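Local structure of upstream stimulatory factor 1 (Homo sapiens, 1AN4) at residues K29-S34 with G46-K51. The protein activates transcription by binding, as a homodimer or a heterodimer with USF2, to the symmetrical E-box sequence CACGTG in viral and cellular promoters. The protein carries 2 engineered substitutions. Sequence-based numbering, arbitrary orientation.
Sequences KIIPDS and GGILSK. Engineered in segment 29-34: S34 (natural residue Cys). With nucleotides of chain B.
The two segments close the loop of the basic helix-loop-helix domain. Segment 29-34 carries the chain out of helix 10-30. Segment 46-51 brings it back, past the DNA, toward helix 53-60. D33 and K51 mark the closest backbone approach, with their CA atoms 5.1 Å apart.

D33 makes the largest single contribution. Its CG lies anti to the backbone N (chi1 162°), and its CB points at the returning chain. The carboxylate thus sits against the backbone of G47 and I48. D33 OD2 accepts a hydrogen bond from K51 N at 3.1 Å, with a bent N-H...O angle of 145°; the placement of both atoms is uncertain. D33 OD1 comes within 2.5 Å of G47 O. S35 OG is hydrogen-bonded to both of these oxygens, an arrangement consistent with S35 bridging the two.

The buried I48 reaches the other segment with its tip. I48 CD1 touches the CB of D33 and stands 3.9 Å from I31 CG2. The two isoleucine side chains cross at about a right angle. I31 has CG2 anti to the backbone N and also packs on I56 of helix 53-60.

The K51 side chain runs past D33 in the opposite direction. It is bent at its second torsion and extended beyond, and its NZ forms a salt bridge with D54. K51 CG lies 3.2 Å from P32 O. L49 faces away and packs on W23 of the second subunit. At the DNA end, G46 N lies 2.5 Å from the phosphate oxygen OP1 of DC9 in chain B.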
ATOM      1  N   LYS C  29       7.575   0.927   9.212  1.00 41.36           N
ATOM      2  CA  LYS C  29       8.431   1.135  10.380  1.00 55.05           C
ATOM      3  C   LYS C  29       7.614   1.142  11.634  1.00 62.62           C
ATOM      4  O   LYS C  29       8.016   0.569  12.653  1.00 72.23           O
ATOM      5  CB  LYS C  29       9.175   2.462  10.298  1.00 55.94           C
ATOM      6  CG  LYS C  29      10.616   2.420  10.793  1.00 53.15           C
ATOM      7  CD  LYS C  29      10.782   1.907  12.193  1.00 47.56           C
ATOM      8  CE  LYS C  29      12.000   2.569  12.776  1.00 49.20           C
ATOM      9  NZ  LYS C  29      12.145   2.339  14.231  1.00 55.50           N
ATOM     10  N   ILE C  30       6.459   1.791  11.553  1.00 63.67           N
ATOM     11  CA  ILE C  30       5.584   1.891  12.699  1.00 57.47           C
ATOM     12  C   ILE C  30       4.609   0.725  12.952  1.00 62.00           C
ATOM     13  O   ILE C  30       3.706   0.822  13.799  1.00 63.93           O
ATOM     14  CB  ILE C  30       4.925   3.233  12.710  1.00 48.82           C
ATOM     15  CG1 ILE C  30       5.185   3.856  14.073  1.00 45.49           C
ATOM     16  CG2 ILE C  30       3.470   3.133  12.267  1.00 54.28           C
ATOM     17  CD1 ILE C  30       6.617   3.602  14.578  1.00 31.90           C
ATOM     18  N   ILE C  31       4.861  -0.397  12.269  1.00 61.17           N
ATOM     19  CA  ILE C  31       4.078  -1.622  12.398  1.00 51.13           C
ATOM     20  C   ILE C  31       5.057  -2.785  12.493  1.00 53.90           C
ATOM     21  O   ILE C  31       5.415  -3.416  11.482  1.00 50.19           O
ATOM     22  CB  ILE C  31       3.098  -1.826  11.229  1.00 49.31           C
ATOM     23  CG1 ILE C  31       2.042  -0.724  11.248  1.00 37.14           C
ATOM     24  CG2 ILE C  31       2.445  -3.209  11.310  1.00 43.12           C
ATOM     25  CD1 ILE C  31       0.946  -0.976  10.308  1.00 40.93           C
ATOM     26  N   PRO C  32       5.446  -3.123  13.737  1.00 53.94           N
ATOM     27  CA  PRO C  32       6.380  -4.196  14.077  1.00 53.40           C
ATOM     28  C   PRO C  32       6.055  -5.393  13.212  1.00 57.58           C
ATOM     29  O   PRO C  32       5.083  -6.095  13.480  1.00 67.41           O
ATOM     30  CB  PRO C  32       6.046  -4.463  15.538  1.00 52.41           C
ATOM     31  CG  PRO C  32       5.616  -3.125  16.048  1.00 43.29           C
ATOM     32  CD  PRO C  32       4.707  -2.693  14.944  1.00 50.91           C
ATOM     33  N   ASP C  33       6.857  -5.617  12.179  1.00 60.74           N
ATOM     34  CA  ASP C  33       6.610  -6.711  11.246  1.00 68.54           C
ATOM     35  C   ASP C  33       7.639  -7.865  11.162  1.00 68.92           C
ATOM     36  O   ASP C  33       8.675  -7.853  11.821  1.00 71.87           O
ATOM     37  CB  ASP C  33       6.317  -6.082   9.878  1.00 70.36           C
ATOM     38  CG  ASP C  33       6.458  -7.051   8.723  1.00 72.33           C
ATOM     39  OD1 ASP C  33       7.589  -7.177   8.207  1.00 70.19           O
ATOM     40  OD2 ASP C  33       5.454  -7.689   8.336  1.00 70.31           O
ATOM     41  N   SER C  34       7.287  -8.870  10.359  1.00 76.61           N
ATOM     42  CA  SER C  34       8.044 -10.100  10.097  1.00 77.66           C
ATOM     43  C   SER C  34       9.118 -10.009   8.995  1.00 70.96           C
ATOM     44  O   SER C  34       9.478 -11.033   8.404  1.00 68.34           O
ATOM     45  CB  SER C  34       7.043 -11.214   9.693  1.00 87.34           C
ATOM     46  OG  SER C  34       5.847 -11.228  10.487  1.00 93.14           O
ATOM     47  N   GLY C  46       6.510  -5.583   1.420  1.00 43.67           N
ATOM     48  CA  GLY C  46       5.720  -6.633   0.788  1.00 42.93           C
ATOM     49  C   GLY C  46       6.092  -7.867   1.618  1.00 46.67           C
ATOM     50  O   GLY C  46       5.782  -9.038   1.302  1.00 30.67           O
ATOM     51  N   GLY C  47       6.926  -7.545   2.611  1.00 52.59           N
ATOM     52  CA  GLY C  47       7.414  -8.452   3.622  1.00 60.44           C
ATOM     53  C   GLY C  47       6.910  -7.835   4.927  1.00 62.41           C
ATOM     54  O   GLY C  47       7.274  -8.290   6.015  1.00 62.14           O
ATOM     55  N   ILE C  48       6.098  -6.771   4.794  1.00 65.55           N
ATOM     56  CA  ILE C  48       5.470  -6.044   5.914  1.00 56.91           C
ATOM     57  C   ILE C  48       3.975  -6.249   5.843  1.00 54.12           C
ATOM     58  O   ILE C  48       3.408  -6.764   6.793  1.00 54.21           O
ATOM     59  CB  ILE C  48       5.772  -4.472   5.953  1.00 57.52           C
ATOM     60  CG1 ILE C  48       5.920  -3.990   7.394  1.00 45.94           C
ATOM     61  CG2 ILE C  48       4.597  -3.624   5.410  1.00 54.34           C
ATOM     62  CD1 ILE C  48       4.637  -3.971   8.152  1.00 45.33           C
ATOM     63  N   LEU C  49       3.363  -5.922   4.691  1.00 46.64           N
ATOM     64  CA  LEU C  49       1.906  -6.031   4.484  1.00 37.75           C
ATOM     65  C   LEU C  49       1.391  -7.283   5.123  1.00 34.55           C
ATOM     66  O   LEU C  49       0.206  -7.424   5.444  1.00 32.37           O
ATOM     67  CB  LEU C  49       1.560  -6.001   3.005  1.00 29.11           C
ATOM     68  CG  LEU C  49       0.135  -6.382   2.624  1.00 19.72           C
ATOM     69  CD1 LEU C  49       0.071  -7.876   2.592  1.00 19.02           C
ATOM     70  CD2 LEU C  49      -0.918  -5.747   3.526  1.00 14.01           C
ATOM     71  N   SER C  50       2.305  -8.224   5.169  1.00 23.75           N
ATOM     72  CA  SER C  50       2.099  -9.467   5.801  1.00 31.10           C
ATOM     73  C   SER C  50       1.606  -9.041   7.183  1.00 33.07           C
ATOM     74  O   SER C  50       0.419  -9.131   7.481  1.00 46.57           O
ATOM     75  CB  SER C  50       3.455 -10.126   5.890  1.00 38.19           C
ATOM     76  OG  SER C  50       4.404  -9.304   5.226  1.00 43.60           O
ATOM     77  N   LYS C  51       2.492  -8.500   8.000  1.00 24.97           N
ATOM     78  CA  LYS C  51       2.074  -8.086   9.320  1.00 35.94           C
ATOM     79  C   LYS C  51       1.152  -6.847   9.297  1.00 32.75           C
ATOM     80  O   LYS C  51      -0.009  -6.950   9.666  1.00 39.46           O
ATOM     81  CB  LYS C  51       3.302  -7.898  10.230  1.00 40.33           C
ATOM     82  CG  LYS C  51       3.018  -7.734  11.737  1.00 53.65           C
ATOM     83  CD  LYS C  51       2.302  -8.935  12.405  1.00 54.67           C
ATOM     84  CE  LYS C  51       1.903  -8.600  13.858  1.00 52.27           C
ATOM     85  NZ  LYS C  51       1.004  -9.651  14.436  1.00 54.39           N
TER
ATOM     86  P    DC B   8       6.654 -10.668  -2.643  1.00 42.76           P
ATOM     87  OP1  DC B   8       5.838 -10.449  -1.413  1.00 31.16           O
ATOM     88  OP2  DC B   8       5.984 -10.801  -3.957  1.00 36.24           O
ATOM     89  O5'  DC B   8       7.695  -9.435  -2.742  1.00 34.03           O
ATOM     90  C5'  DC B   8       8.191  -8.905  -1.513  1.00 36.04           C
ATOM     91  C4'  DC B   8       9.414  -8.016  -1.684  1.00 37.67           C
ATOM     92  O4'  DC B   8      10.447  -8.702  -2.382  1.00 36.81           O
ATOM     93  C3'  DC B   8       9.064  -6.728  -2.451  1.00 37.26           C
ATOM     94  O3'  DC B   8       9.083  -5.613  -1.547  1.00 30.84           O
ATOM     95  C2'  DC B   8      10.193  -6.553  -3.477  1.00 36.51           C
ATOM     96  C1'  DC B   8      10.817  -7.941  -3.555  1.00 36.50           C
ATOM     97  N1   DC B   8      10.467  -8.679  -4.812  1.00 33.63           N
ATOM     98  C2   DC B   8      11.404  -8.612  -5.846  1.00 29.38           C
ATOM     99  O2   DC B   8      12.367  -7.838  -5.811  1.00 30.91           O
ATOM    100  N3   DC B   8      11.163  -9.367  -6.935  1.00 19.66           N
ATOM    101  C4   DC B   8      10.074 -10.132  -7.047  1.00 18.83           C
ATOM    102  N4   DC B   8       9.955 -10.859  -8.165  1.00 27.59           N
ATOM    103  C5   DC B   8       9.082 -10.196  -6.016  1.00  8.79           C
ATOM    104  C6   DC B   8       9.327  -9.458  -4.919  1.00 21.30           C
ATOM    105  P    DC B   9       8.075  -4.406  -1.822  1.00 34.60           P
ATOM    106  OP1  DC B   9       7.365  -4.231  -0.541  1.00 21.90           O
ATOM    107  OP2  DC B   9       7.340  -4.764  -3.071  1.00 21.59           O
ATOM    108  O5'  DC B   9       8.969  -3.069  -2.095  1.00 18.05           O
ATOM    109  C5'  DC B   9      10.310  -3.183  -2.636  1.00 22.31           C
ATOM    110  C4'  DC B   9      10.744  -2.449  -3.957  1.00 16.84           C
ATOM    111  O4'  DC B   9      11.122  -3.437  -4.894  1.00 15.66           O
ATOM    112  C3'  DC B   9       9.746  -1.578  -4.664  1.00 16.23           C
ATOM    113  O3'  DC B   9      10.210  -0.252  -4.450  1.00 36.41           O
ATOM    114  C2'  DC B   9       9.901  -1.942  -6.146  1.00  6.61           C
ATOM    115  C1'  DC B   9      10.987  -3.020  -6.224  1.00  5.62           C
ATOM    116  N1   DC B   9      10.520  -4.157  -7.057  1.00  2.00           N
ATOM    117  C2   DC B   9      11.003  -4.262  -8.322  1.00  8.54           C
ATOM    118  O2   DC B   9      12.017  -3.659  -8.669  1.00 23.80           O
ATOM    119  N3   DC B   9      10.390  -5.110  -9.172  1.00 12.13           N
ATOM    120  C4   DC B   9       9.351  -5.853  -8.802  1.00 12.23           C
ATOM    121  N4   DC B   9       8.837  -6.767  -9.660  1.00 21.75           N
ATOM    122  C5   DC B   9       8.857  -5.762  -7.467  1.00  2.00           C
ATOM    123  C6   DC B   9       9.485  -4.909  -6.647  1.00  2.00           C
TER